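Local coordinates for oligopeptide ABC transporter, periplasmic oligopeptide-binding protein, putative (Thermotoga maritima MSB8, PDB 5IPW) that probably binds oligopeptides outside the cytoplasmic membrane and hands them to an ABC transporter for uptake, at residues 357-362 / 583-588; 365-370 / 410-415; 385-390 / 402-407; 553-558 / 579-584. All blocks are in the same frame, centred on the assembly; numbering follows the deposited sequence.

Four contacts on one side of the chain's centre show how chemistry follows position. Interactions 1 and 2 both draw on helix 359-367, and interactions 1 and 4 both draw on helix 568-584, so 357-362 with 583-588 links the start of one helix to the end of the other. Interactions 2 and 4 are buried and apolar: a close meeting over alanines in one, two antiparallel helices held by leucine and isoleucine in the other. Interactions 1 and 3 are only partly buried, and each turns on an arginine, water-linked and facing an indole carbon in interaction 1, salt-bridged in interaction 3. Leu586 of interaction 1 touches residues of both interaction 2 and interaction 3, tying these regions together.

Interaction 1: residues 357-362 / 583-588; sequences NDVRFR and RENLWM
Val359 CG1 sits 3.5 Å from Glu584 O, where helix 568-584 is about to end. The next residue, Asn585, leaves the helical path; its CB lies 3.7 Å from Arg362 NH2, the two side chains running side by side in the same direction, while its ND2 turns back to Ile581 O. Leu586 contributes its carbonyl, with O 3.4 Å from Arg362 CD. At Trp587 the indole comes over the guanidinium: CD1 stands 3.9 Å above the centre of that plane, with Val359 CA off toward the rim of the opposite face, and the two planes are 34° apart. The bend at chi3 (-68°) swings Arg362 NE back beside Leu586. One water joins the polar ends, bonded to Asn357 OD1 (2.9 Å), Arg362 NH1 (3.2 Å) and, in the plane of the indole, Trp587 NE1 (3.3 Å). Arg362 NH1 also reaches Phe356 O. An alanine in place of Arg362 would probably leave Phe356 O and the water each short of a donor and open a gap between Trp587 and Val359. Trp587 packs onward against helix 550-564, so 583-588, which leads from helix 568-584 to strand 589-591, lies between helices 359-367 and 550-564.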
loop_
_atom_site.group_PDB
_atom_site.type_symbol
_atom_site.label_atom_id
_atom_site.label_comp_id
_atom_site.label_asym_id
_atom_site.label_seq_id
_atom_site.Cartn_x
_atom_site.Cartn_y
_atom_site.Cartn_z
ATOM N N ASN A 357 11.829 19.735 23.182
ATOM C CA ASN A 357 10.965 18.746 23.834
ATOM C C ASN A 357 9.758 19.340 24.555
ATOM O O ASN A 357 8.927 18.605 25.089
ATOM C CB ASN A 357 11.768 17.903 24.814
ATOM C CG ASN A 357 12.637 16.884 24.114
ATOM O OD1 ASN A 357 12.234 15.737 23.931
ATOM N ND2 ASN A 357 13.831 17.300 23.707
ATOM N N ASP A 358 9.675 20.665 24.585
ATOM C CA ASP A 358 8.519 21.343 25.136
ATOM C C ASP A 358 7.408 21.290 24.100
ATOM O O ASP A 358 7.488 21.949 23.064
ATOM C CB ASP A 358 8.863 22.793 25.490
ATOM C CG ASP A 358 7.778 23.484 26.313
ATOM O OD1 ASP A 358 6.687 22.902 26.517
ATOM O OD2 ASP A 358 8.028 24.625 26.755
ATOM N N VAL A 359 6.380 20.499 24.395
ATOM C CA VAL A 359 5.216 20.337 23.516
ATOM C C VAL A 359 4.722 21.678 22.978
ATOM O O VAL A 359 4.409 21.818 21.790
ATOM C CB VAL A 359 4.035 19.675 24.261
ATOM C CG1 VAL A 359 2.871 19.445 23.306
ATOM C CG2 VAL A 359 4.455 18.357 24.910
ATOM N N ARG A 360 4.648 22.654 23.875
ATOM C CA ARG A 360 4.156 23.986 23.551
ATOM C C ARG A 360 4.946 24.655 22.434
ATOM O O ARG A 360 4.382 25.413 21.648
ATOM C CB ARG A 360 4.169 24.852 24.812
ATOM C CG ARG A 360 3.106 24.439 25.828
ATOM C CD ARG A 360 3.647 24.378 27.247
ATOM N NE ARG A 360 4.299 25.627 27.633
ATOM C CZ ARG A 360 4.975 25.811 28.764
ATOM N NH1 ARG A 360 5.106 24.827 29.651
ATOM N NH2 ARG A 360 5.525 26.992 29.005
ATOM N N PHE A 361 6.247 24.375 22.369
ATOM C CA PHE A 361 7.078 24.900 21.291
ATOM C C PHE A 361 6.616 24.334 19.950
ATOM O O PHE A 361 6.552 25.059 18.949
ATOM C CB PHE A 361 8.571 24.600 21.516
ATOM C CG PHE A 361 9.468 25.215 20.466
ATOM C CD1 PHE A 361 9.574 26.599 20.346
ATOM C CD2 PHE A 361 10.171 24.420 19.569
ATOM C CE1 PHE A 361 10.373 27.178 19.366
ATOM C CE2 PHE A 361 10.974 24.996 18.588
ATOM C CZ PHE A 361 11.073 26.377 18.485
ATOM N N ARG A 362 6.283 23.046 19.938
ATOM C CA ARG A 362 5.833 22.380 18.709
ATOM C C ARG A 362 4.430 22.860 18.327
ATOM O O ARG A 362 4.208 23.290 17.189
ATOM C CB ARG A 362 5.892 20.858 18.865
ATOM C CG ARG A 362 7.278 20.364 19.268
ATOM C CD ARG A 362 7.432 18.863 19.137
ATOM N NE ARG A 362 6.622 18.109 20.096
ATOM C CZ ARG A 362 7.071 17.559 21.226
ATOM N NH1 ARG A 362 8.341 17.679 21.615
ATOM N NH2 ARG A 362 6.226 16.880 21.995
ATOM N N ARG A 583 -1.154 12.759 18.910
ATOM C CA ARG A 583 -2.001 13.945 18.883
ATOM C C ARG A 583 -1.583 14.902 19.984
ATOM O O ARG A 583 -1.424 16.095 19.757
ATOM C CB ARG A 583 -3.450 13.522 19.103
ATOM C CG ARG A 583 -4.495 14.463 18.555
ATOM C CD ARG A 583 -5.819 13.724 18.427
ATOM N NE ARG A 583 -6.241 13.106 19.690
ATOM C CZ ARG A 583 -7.042 12.044 19.803
ATOM N NH1 ARG A 583 -7.533 11.430 18.732
ATOM N NH2 ARG A 583 -7.346 11.583 21.011
ATOM N N GLU A 584 -1.416 14.349 21.180
ATOM C CA GLU A 584 -1.037 15.115 22.359
ATOM C C GLU A 584 0.411 15.623 22.283
ATOM O O GLU A 584 0.703 16.732 22.733
ATOM C CB GLU A 584 -1.280 14.272 23.617
ATOM C CG GLU A 584 -2.764 14.170 23.959
ATOM C CD GLU A 584 -3.120 12.986 24.837
ATOM O OE1 GLU A 584 -4.294 12.908 25.253
ATOM O OE2 GLU A 584 -2.248 12.133 25.113
ATOM N N ASN A 585 1.300 14.810 21.714
ATOM C CA ASN A 585 2.662 15.231 21.375
ATOM C C ASN A 585 2.729 15.422 19.873
ATOM O O ASN A 585 2.203 14.611 19.134
ATOM C CB ASN A 585 3.670 14.167 21.778
ATOM C CG ASN A 585 3.495 13.703 23.213
ATOM O OD1 ASN A 585 4.230 14.125 24.099
ATOM N ND2 ASN A 585 2.526 12.822 23.449
ATOM N N LEU A 586 3.368 16.481 19.406
ATOM C CA LEU A 586 3.399 16.744 17.965
ATOM C C LEU A 586 4.803 16.606 17.391
ATOM O O LEU A 586 5.350 17.550 16.813
ATOM C CB LEU A 586 2.796 18.121 17.662
ATOM C CG LEU A 586 1.416 18.126 17.000
ATOM C CD1 LEU A 586 0.436 17.197 17.690
ATOM C CD2 LEU A 586 0.871 19.545 16.983
ATOM N N TRP A 587 5.365 15.406 17.528
ATOM C CA TRP A 587 6.736 15.133 17.090
ATOM C C TRP A 587 6.947 15.347 15.601
ATOM O O TRP A 587 8.035 15.722 15.179
ATOM C CB TRP A 587 7.121 13.714 17.429
ATOM C CG TRP A 587 7.168 13.453 18.873
ATOM C CD1 TRP A 587 7.993 14.034 19.790
ATOM C CD2 TRP A 587 6.367 12.515 19.584
ATOM N NE1 TRP A 587 7.751 13.513 21.035
ATOM C CE2 TRP A 587 6.758 12.574 20.936
ATOM C CE3 TRP A 587 5.356 11.625 19.208
ATOM C CZ2 TRP A 587 6.170 11.779 21.916
ATOM C CZ3 TRP A 587 4.774 10.834 20.177
ATOM C CH2 TRP A 587 5.179 10.916 21.519
ATOM N N MET A 588 5.914 15.088 14.805
ATOM C CA MET A 588 5.947 15.430 13.384
ATOM C C MET A 588 5.015 16.596 13.129
ATOM O O MET A 588 3.851 16.567 13.522
ATOM C CB MET A 588 5.539 14.234 12.521
ATOM C CG MET A 588 6.649 13.218 12.305
ATOM S SD MET A 588 6.111 11.736 11.426
ATOM C CE MET A 588 5.167 10.934 12.718
HETATM O O HOH W 1 9.510 15.190 23.220
#

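Interaction 2: residues 365-370 / 410-415; sequences LSLAIN and PDRANK
Pro410, which meets Leu367 across the contact, gives its carbonyl O to Asn414 N at 2.8 Å, the first turn of helix 410-420. That turn presents Ala413 and Arg412 to the other segment, where Ile369 N donates to Ser366 O, also at 2.8 Å. Between the two, the meeting is apolar. Ala413 CB lies 4.0 Å from Leu367 CB and 4.4 Å from Ala368 CB, a single methyl set against the base of one side chain and the whole of the other. With so small a residue at Ala413, its CA comes within 5.7 Å of Leu367 CA. The backbones are nearer still at the start of the helix, the CA atoms of Ala368 and Pro410 being 4.7 Å apart. Leu367 reaches further out. Its CG lies anti to the carbonyl carbon (chi1 -66°), and CD1 ends 3.5 Å from Arg412 CG. It is therefore the aliphatic stem of Arg412 that does the touching, its CG placed anti to the backbone N (chi1 161°). Tyr405 also packs on Leu367, at the same CD1 branch, and a backbone hydrogen bond links Leu367 with Asp409, the residue that precedes Pro410 in the chain. Behind the contact, Ala368 and Ile369 lean on Trp461 of helix 448-462, and Ile369 also touches Ile589 of strand 589-591. Helix 359-367 and the residues after it thus seat the start of another helix beside a mixed sheet, consistent with an alpha/beta lobe of the type II periplasmic binding protein fold to which this family belongs.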
loop_
_atom_site.group_PDB
_atom_site.type_symbol
_atom_site.label_atom_id
_atom_site.label_comp_id
_atom_site.label_asym_id
_atom_site.label_seq_id
_atom_site.Cartn_x
_atom_site.Cartn_y
_atom_site.Cartn_z
ATOM N N LEU A 365 4.873 26.048 16.829
ATOM C CA LEU A 365 5.501 25.974 15.508
ATOM C C LEU A 365 4.504 25.624 14.406
ATOM O O LEU A 365 4.607 26.166 13.303
ATOM C CB LEU A 365 6.674 24.978 15.489
ATOM C CG LEU A 365 8.064 25.414 15.975
ATOM C CD1 LEU A 365 9.062 24.298 15.705
ATOM C CD2 LEU A 365 8.551 26.698 15.324
ATOM N N SER A 366 3.556 24.726 14.693
ATOM C CA SER A 366 2.524 24.352 13.706
ATOM C C SER A 366 1.498 25.472 13.492
ATOM O O SER A 366 1.183 25.822 12.348
ATOM C CB SER A 366 1.814 23.022 14.063
ATOM O OG SER A 366 1.544 22.862 15.450
ATOM N N LEU A 367 1.011 26.052 14.589
ATOM C CA LEU A 367 0.007 27.127 14.522
ATOM C C LEU A 367 0.477 28.329 13.705
ATOM O O LEU A 367 -0.335 29.033 13.104
ATOM C CB LEU A 367 -0.401 27.573 15.925
ATOM C CG LEU A 367 -1.145 26.506 16.734
ATOM C CD1 LEU A 367 -1.171 26.895 18.199
ATOM C CD2 LEU A 367 -2.551 26.299 16.191
ATOM N N ALA A 368 1.788 28.544 13.665
ATOM C CA ALA A 368 2.367 29.614 12.859
ATOM C C ALA A 368 2.392 29.310 11.363
ATOM O O ALA A 368 2.763 30.174 10.566
ATOM C CB ALA A 368 3.772 29.923 13.345
ATOM N N ILE A 369 2.009 28.094 10.976
ATOM C CA ILE A 369 2.057 27.702 9.571
ATOM C C ILE A 369 0.733 27.988 8.870
ATOM O O ILE A 369 -0.335 27.582 9.331
ATOM C CB ILE A 369 2.421 26.214 9.394
ATOM C CG1 ILE A 369 3.667 25.878 10.223
ATOM C CG2 ILE A 369 2.659 25.913 7.920
ATOM C CD1 ILE A 369 4.222 24.479 10.028
ATOM N N ASN A 370 0.834 28.701 7.750
ATOM C CA ASN A 370 -0.285 28.947 6.855
ATOM C C ASN A 370 -0.338 27.847 5.789
ATOM O O ASN A 370 0.182 28.015 4.681
ATOM C CB ASN A 370 -0.117 30.336 6.210
ATOM C CG ASN A 370 -1.400 30.889 5.585
ATOM O OD1 ASN A 370 -1.328 31.816 4.778
ATOM N ND2 ASN A 370 -2.566 30.356 5.959
ATOM N N PRO A 410 -1.201 32.626 14.093
ATOM C CA PRO A 410 0.037 33.273 14.577
ATOM C C PRO A 410 -0.048 33.864 15.995
ATOM O O PRO A 410 0.772 33.524 16.851
ATOM C CB PRO A 410 0.284 34.381 13.542
ATOM C CG PRO A 410 -0.328 33.862 12.291
ATOM C CD PRO A 410 -1.512 33.027 12.705
ATOM N N ASP A 411 -1.041 34.719 16.235
ATOM C CA ASP A 411 -1.252 35.354 17.550
ATOM C C ASP A 411 -1.296 34.317 18.686
ATOM O O ASP A 411 -0.837 34.577 19.794
ATOM C CB ASP A 411 -2.553 36.185 17.561
ATOM C CG ASP A 411 -2.631 37.208 16.417
ATOM O OD1 ASP A 411 -1.629 37.405 15.695
ATOM O OD2 ASP A 411 -3.709 37.815 16.234
ATOM N N ARG A 412 -1.860 33.150 18.399
ATOM C CA ARG A 412 -1.950 32.066 19.375
ATOM C C ARG A 412 -0.592 31.415 19.636
ATOM O O ARG A 412 -0.292 31.030 20.769
ATOM C CB ARG A 412 -2.959 31.029 18.880
ATOM C CG ARG A 412 -2.883 29.645 19.496
ATOM C CD ARG A 412 -3.353 29.585 20.935
ATOM N NE ARG A 412 -3.830 28.236 21.249
ATOM C CZ ARG A 412 -3.858 27.688 22.462
ATOM N NH1 ARG A 412 -3.424 28.356 23.530
ATOM N NH2 ARG A 412 -4.318 26.449 22.608
ATOM N N ALA A 413 0.209 31.266 18.585
ATOM C CA ALA A 413 1.542 30.683 18.718
ATOM C C ALA A 413 2.452 31.644 19.469
ATOM O O ALA A 413 3.003 31.300 20.521
ATOM C CB ALA A 413 2.122 30.365 17.350
ATOM N N ASN A 414 2.585 32.856 18.931
ATOM C CA ASN A 414 3.338 33.923 19.589
ATOM C C ASN A 414 3.094 33.941 21.081
ATOM O O ASN A 414 4.030 34.045 21.868
ATOM C CB ASN A 414 2.992 35.286 18.990
ATOM C CG ASN A 414 3.999 35.725 17.956
ATOM O OD1 ASN A 414 5.197 35.563 18.158
ATOM N ND2 ASN A 414 3.529 36.280 16.845
ATOM N N LYS A 415 1.830 33.813 21.457
ATOM C CA LYS A 415 1.450 33.740 22.857
ATOM C C LYS A 415 2.051 32.507 23.524
ATOM O O LYS A 415 2.632 32.604 24.603
ATOM C CB LYS A 415 -0.085 33.745 22.999
ATOM C CG LYS A 415 -0.585 33.953 24.423
ATOM C CD LYS A 415 -0.241 35.342 24.957
ATOM C CE LYS A 415 0.348 35.282 26.361
ATOM N NZ LYS A 415 1.127 36.505 26.698
#

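Interaction 3: residues 385-390 / 402-407; sequences PRQASL and EKAYAE
Arg386 and Glu402 form the salt bridge of this contact, NE donating to OE2 at 3.0 Å with an N-H...O angle of 160°. The oxygen lies near the guanidinium plane, at its edge, whereas the nitrogen approaches from above the carboxylate plane, and the two side chains cross at about a right angle. The bend at chi3 (-59°) places NE for this bond. NH2 and NH1 also donate within the arginine's own loop: NH2 to Leu390 O at 2.9 Å, tilted well above that carbonyl plane, and NH1 to Ser389 O, whose position is less certain. Gly336 O, from elsewhere in the chain, is a weak further partner of NH1. One side chain thus links carbonyls of its own loop to the neighbouring segment. A leucine in place of Arg386 would probably leave Glu402 without this cationic partner and Leu390 O without its donor, freeing the loop to shift. The backbone link is slighter, a weak bond from Gln387 N to Glu402 O at 3.4 Å; Gln387 O is also close to Glu402 O, but two acceptors cannot bond. The Gln387 amide lies against Ala404, whose CB is 3.5 Å from OE1. Ser389 OG, 3.5 Å from Glu402 CA, has a weak bond to Trp401 O, and Tyr405 O accepts from Arg371 NH1. Ala404 has positive phi. An irregular segment, with a cis peptide before Ala388, is therefore fastened to the end of a weakly bonded helix chiefly by one charged pair, helped by a weak backbone bond, within the region assigned to family 5 extracellular solute-binding proteins.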
loop_
_atom_site.group_PDB
_atom_site.type_symbol
_atom_site.label_atom_id
_atom_site.label_comp_id
_atom_site.label_asym_id
_atom_site.label_seq_id
_atom_site.Cartn_x
_atom_site.Cartn_y
_atom_site.Cartn_z
ATOM N N PRO A 385 -4.813 21.069 3.065
ATOM C CA PRO A 385 -4.167 21.587 4.278
ATOM C C PRO A 385 -4.521 20.753 5.518
ATOM O O PRO A 385 -5.686 20.677 5.896
ATOM C CB PRO A 385 -4.726 23.010 4.389
ATOM C CG PRO A 385 -5.117 23.374 2.997
ATOM C CD PRO A 385 -5.649 22.098 2.422
ATOM N N ARG A 386 -3.512 20.136 6.127
ATOM C CA ARG A 386 -3.670 19.245 7.273
ATOM C C ARG A 386 -2.310 19.043 7.944
ATOM O O ARG A 386 -1.274 19.468 7.420
ATOM C CB ARG A 386 -4.277 17.891 6.853
ATOM C CG ARG A 386 -3.416 17.055 5.911
ATOM C CD ARG A 386 -4.198 16.013 5.109
ATOM N NE ARG A 386 -4.901 15.052 5.953
ATOM C CZ ARG A 386 -4.333 14.025 6.582
ATOM N NH1 ARG A 386 -3.027 13.803 6.488
ATOM N NH2 ARG A 386 -5.077 13.218 7.330
ATOM N N GLN A 387 -2.324 18.418 9.113
ATOM C CA GLN A 387 -1.090 18.050 9.784
ATOM C C GLN A 387 -1.355 17.007 10.838
ATOM O O GLN A 387 -2.187 17.237 11.715
ATOM C CB GLN A 387 -0.460 19.255 10.488
ATOM C CG GLN A 387 0.694 18.902 11.446
ATOM C CD GLN A 387 0.277 18.779 12.906
ATOM O OE1 GLN A 387 0.166 17.674 13.442
ATOM N NE2 GLN A 387 0.050 19.917 13.555
ATOM N N ALA A 388 -0.658 15.871 10.799
ATOM C CA ALA A 388 0.174 15.403 9.686
ATOM C C ALA A 388 0.251 13.933 9.955
ATOM O O ALA A 388 1.194 13.457 10.587
ATOM C CB ALA A 388 1.556 15.999 9.713
ATOM N N SER A 389 -0.772 13.229 9.489
ATOM C CA SER A 389 -1.182 11.978 10.089
ATOM C C SER A 389 -1.939 11.117 9.089
ATOM O O SER A 389 -1.976 11.432 7.901
ATOM C CB SER A 389 -2.054 12.280 11.311
ATOM O OG SER A 389 -3.174 13.090 10.994
ATOM N N LEU A 390 -2.542 10.036 9.581
ATOM C CA LEU A 390 -3.227 9.077 8.724
ATOM C C LEU A 390 -4.301 9.779 7.905
ATOM O O LEU A 390 -5.117 10.525 8.448
ATOM C CB LEU A 390 -3.803 7.921 9.551
ATOM C CG LEU A 390 -2.779 7.177 10.434
ATOM C CD1 LEU A 390 -3.405 6.032 11.217
ATOM C CD2 LEU A 390 -1.606 6.665 9.611
ATOM N N GLU A 402 -5.850 14.746 12.720
ATOM C CA GLU A 402 -5.726 15.447 11.442
ATOM C C GLU A 402 -5.718 16.955 11.667
ATOM O O GLU A 402 -5.089 17.688 10.906
ATOM C CB GLU A 402 -6.852 15.076 10.464
ATOM C CG GLU A 402 -6.724 15.765 9.097
ATOM C CD GLU A 402 -7.852 15.443 8.121
ATOM O OE1 GLU A 402 -8.899 14.939 8.563
ATOM O OE2 GLU A 402 -7.700 15.707 6.905
ATOM N N LYS A 403 -6.422 17.411 12.704
ATOM C CA LYS A 403 -6.548 18.846 12.980
ATOM C C LYS A 403 -5.564 19.370 14.013
ATOM O O LYS A 403 -5.139 20.523 13.919
ATOM C CB LYS A 403 -7.991 19.216 13.362
ATOM C CG LYS A 403 -8.909 19.469 12.167
ATOM C CD LYS A 403 -8.180 20.084 10.970
ATOM C CE LYS A 403 -8.956 19.940 9.674
ATOM N NZ LYS A 403 -8.038 20.042 8.503
ATOM N N ALA A 404 -5.221 18.545 15.002
ATOM C CA ALA A 404 -4.051 18.810 15.840
ATOM C C ALA A 404 -4.006 20.286 16.231
ATOM O O ALA A 404 -4.908 20.779 16.914
ATOM C CB ALA A 404 -2.791 18.408 15.082
ATOM N N TYR A 405 -2.948 20.974 15.810
ATOM C CA TYR A 405 -2.882 22.415 15.837
ATOM C C TYR A 405 -2.633 22.818 14.397
ATOM O O TYR A 405 -1.589 23.380 14.048
ATOM C CB TYR A 405 -1.757 22.856 16.755
ATOM C CG TYR A 405 -2.068 22.651 18.216
ATOM C CD1 TYR A 405 -2.132 21.376 18.764
ATOM C CD2 TYR A 405 -2.293 23.737 19.055
ATOM C CE1 TYR A 405 -2.415 21.188 20.106
ATOM C CE2 TYR A 405 -2.573 23.565 20.399
ATOM C CZ TYR A 405 -2.634 22.288 20.923
ATOM O OH TYR A 405 -2.917 22.112 22.265
ATOM N N ALA A 406 -3.615 22.492 13.563
ATOM C CA ALA A 406 -3.524 22.696 12.122
ATOM C C ALA A 406 -3.914 24.107 11.680
ATOM O O ALA A 406 -3.664 24.474 10.530
ATOM C CB ALA A 406 -4.381 21.669 11.388
ATOM N N GLU A 407 -4.509 24.898 12.581
ATOM C CA GLU A 407 -4.987 26.250 12.228
ATOM C C GLU A 407 -3.827 27.194 11.937
ATOM O O GLU A 407 -2.725 27.021 12.458
ATOM C CB GLU A 407 -5.840 26.881 13.337
ATOM C CG GLU A 407 -6.849 25.958 13.982
ATOM C CD GLU A 407 -6.255 25.207 15.153
ATOM O OE1 GLU A 407 -6.098 25.820 16.226
ATOM O OE2 GLU A 407 -5.934 24.013 14.992
#

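Interaction 4: residues 553-558 / 579-584; sequences YRLVDL and TKIHRE
The imidazole of His582 is met obliquely by Leu555, whose CD1 comes within 3.5 Å of NE2 while CD2 lies 3.9 Å from His582 CD2. The leucine crosses the histidine at about a right angle. Beyond these residues, Trp401 meets the same ring with its plane at about 45°, and NE2 is hydrogen-bonded to Ile507 O, so NE2 is satisfied while the leucine methyls pack nearby. The rest of the contact gathers round Ile581. Its CG2, anti to the backbone N, lies 3.7 Å from Leu555 CG, the two side chains sliding past each other in opposite directions. CD1 takes the other neighbours: it reaches Leu558 CD1 tip to tip at 4.1 Å and Arg554 CB at 4.0 Å. The charged end of Arg554 turns aside, its NH1 forming a salt bridge to Asp557 OD2 within the same helix and its NH2 another to Glu550. The short helical segments run nearly antiparallel, at 163°, with axes 10.5 Å apart. Trp587 also touches Leu555 and Ile581. Since the polar ends of Arg554 and His582 bond to groups other than the opposite helix, the two helices are held here by the fit of leucine and isoleucine branches, and the hold owes little to direction-specific bonds.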
loop_
_atom_site.group_PDB
_atom_site.type_symbol
_atom_site.label_atom_id
_atom_site.label_comp_id
_atom_site.label_asym_id
_atom_site.label_seq_id
_atom_site.Cartn_x
_atom_site.Cartn_y
_atom_site.Cartn_z
ATOM N N TYR A 553 7.915 5.339 25.073
ATOM C CA TYR A 553 7.982 3.941 25.508
ATOM C C TYR A 553 6.614 3.268 25.437
ATOM O O TYR A 553 6.522 2.043 25.329
ATOM C CB TYR A 553 8.509 3.828 26.941
ATOM C CG TYR A 553 10.001 4.044 27.134
ATOM C CD1 TYR A 553 10.928 3.698 26.149
ATOM C CD2 TYR A 553 10.491 4.553 28.337
ATOM C CE1 TYR A 553 12.287 3.883 26.347
ATOM C CE2 TYR A 553 11.847 4.738 28.542
ATOM C CZ TYR A 553 12.742 4.401 27.545
ATOM O OH TYR A 553 14.089 4.582 27.743
ATOM N N ARG A 554 5.560 4.077 25.523
ATOM C CA ARG A 554 4.187 3.588 25.457
ATOM C C ARG A 554 3.820 3.163 24.035
ATOM O O ARG A 554 3.249 2.087 23.831
ATOM C CB ARG A 554 3.214 4.665 25.976
ATOM C CG ARG A 554 2.139 4.151 26.929
ATOM C CD ARG A 554 2.696 3.233 28.014
ATOM N NE ARG A 554 4.003 3.674 28.515
ATOM C CZ ARG A 554 4.901 2.887 29.109
ATOM N NH1 ARG A 554 4.664 1.591 29.298
ATOM N NH2 ARG A 554 6.056 3.399 29.519
ATOM N N LEU A 555 4.154 4.008 23.059
ATOM C CA LEU A 555 3.947 3.682 21.641
ATOM C C LEU A 555 4.582 2.352 21.245
ATOM O O LEU A 555 4.057 1.646 20.387
ATOM C CB LEU A 555 4.489 4.789 20.735
ATOM C CG LEU A 555 3.596 6.010 20.548
ATOM C CD1 LEU A 555 4.360 7.110 19.832
ATOM C CD2 LEU A 555 2.332 5.663 19.778
ATOM N N VAL A 556 5.710 2.011 21.864
ATOM C CA VAL A 556 6.342 0.718 21.622
ATOM C C VAL A 556 5.415 -0.383 22.114
ATOM O O VAL A 556 5.120 -1.319 21.378
ATOM C CB VAL A 556 7.709 0.593 22.326
ATOM C CG1 VAL A 556 8.289 -0.801 22.148
ATOM C CG2 VAL A 556 8.685 1.635 21.796
ATOM N N ASP A 557 4.956 -0.254 23.358
ATOM C CA ASP A 557 4.062 -1.238 23.977
ATOM C C ASP A 557 2.828 -1.494 23.120
ATOM O O ASP A 557 2.423 -2.646 22.924
ATOM C CB ASP A 557 3.625 -0.769 25.368
ATOM C CG ASP A 557 4.745 -0.838 26.387
ATOM O OD1 ASP A 557 5.420 -1.887 26.460
ATOM O OD2 ASP A 557 4.940 0.156 27.117
ATOM N N LEU A 558 2.249 -0.407 22.615
ATOM C CA LEU A 558 1.109 -0.485 21.710
ATOM C C LEU A 558 1.427 -1.332 20.484
ATOM O O LEU A 558 0.657 -2.229 20.134
ATOM C CB LEU A 558 0.664 0.915 21.270
ATOM C CG LEU A 558 0.038 1.828 22.333
ATOM C CD1 LEU A 558 -0.432 3.126 21.696
ATOM C CD2 LEU A 558 -1.122 1.150 23.049
ATOM N N THR A 579 -2.569 7.007 17.874
ATOM C CA THR A 579 -2.864 8.275 17.223
ATOM C C THR A 579 -3.240 9.349 18.246
ATOM O O THR A 579 -3.096 10.537 17.975
ATOM C CB THR A 579 -3.996 8.123 16.191
ATOM O OG1 THR A 579 -5.158 7.569 16.826
ATOM C CG2 THR A 579 -3.558 7.222 15.057
ATOM N N LYS A 580 -3.742 8.921 19.403
ATOM C CA LYS A 580 -3.994 9.828 20.523
ATOM C C LYS A 580 -2.657 10.385 20.975
ATOM O O LYS A 580 -2.450 11.592 20.995
ATOM C CB LYS A 580 -4.695 9.095 21.686
ATOM C CG LYS A 580 -4.996 9.956 22.911
ATOM C CD LYS A 580 -5.345 9.121 24.135
ATOM C CE LYS A 580 -5.292 9.963 25.401
ATOM N NZ LYS A 580 -5.665 9.203 26.628
ATOM N N ILE A 581 -1.741 9.486 21.311
ATOM C CA ILE A 581 -0.399 9.871 21.728
ATOM C C ILE A 581 0.235 10.862 20.738
ATOM O O ILE A 581 0.640 11.957 21.122
ATOM C CB ILE A 581 0.482 8.624 21.930
ATOM C CG1 ILE A 581 0.087 7.934 23.244
ATOM C CG2 ILE A 581 1.955 9.005 21.917
ATOM C CD1 ILE A 581 0.728 6.580 23.491
ATOM N N HIS A 582 0.284 10.497 19.464
ATOM C CA HIS A 582 0.804 11.397 18.430
ATOM C C HIS A 582 0.037 12.717 18.326
ATOM O O HIS A 582 0.503 13.667 17.691
ATOM C CB HIS A 582 0.783 10.713 17.055
ATOM C CG HIS A 582 1.973 9.846 16.782
ATOM N ND1 HIS A 582 3.066 10.291 16.068
ATOM C CD2 HIS A 582 2.238 8.560 17.115
ATOM C CE1 HIS A 582 3.953 9.317 15.977
ATOM N NE2 HIS A 582 3.476 8.256 16.603
ATOM N N ARG A 583 -1.154 12.759 18.910
ATOM C CA ARG A 583 -2.001 13.945 18.883
ATOM C C ARG A 583 -1.583 14.902 19.984
ATOM O O ARG A 583 -1.424 16.095 19.757
ATOM C CB ARG A 583 -3.450 13.522 19.103
ATOM C CG ARG A 583 -4.495 14.463 18.555
ATOM C CD ARG A 583 -5.819 13.724 18.427
ATOM N NE ARG A 583 -6.241 13.106 19.690
ATOM C CZ ARG A 583 -7.042 12.044 19.803
ATOM N NH1 ARG A 583 -7.533 11.430 18.732
ATOM N NH2 ARG A 583 -7.346 11.583 21.011
ATOM N N GLU A 584 -1.416 14.349 21.180
ATOM C CA GLU A 584 -1.037 15.115 22.359
ATOM C C GLU A 584 0.411 15.623 22.283
ATOM O O GLU A 584 0.703 16.732 22.733
ATOM C CB GLU A 584 -1.280 14.272 23.617
ATOM C CG GLU A 584 -2.764 14.170 23.959
ATOM C CD GLU A 584 -3.120 12.986 24.837
ATOM O OE1 GLU A 584 -4.294 12.908 25.253
ATOM O OE2 GLU A 584 -2.248 12.133 25.113
#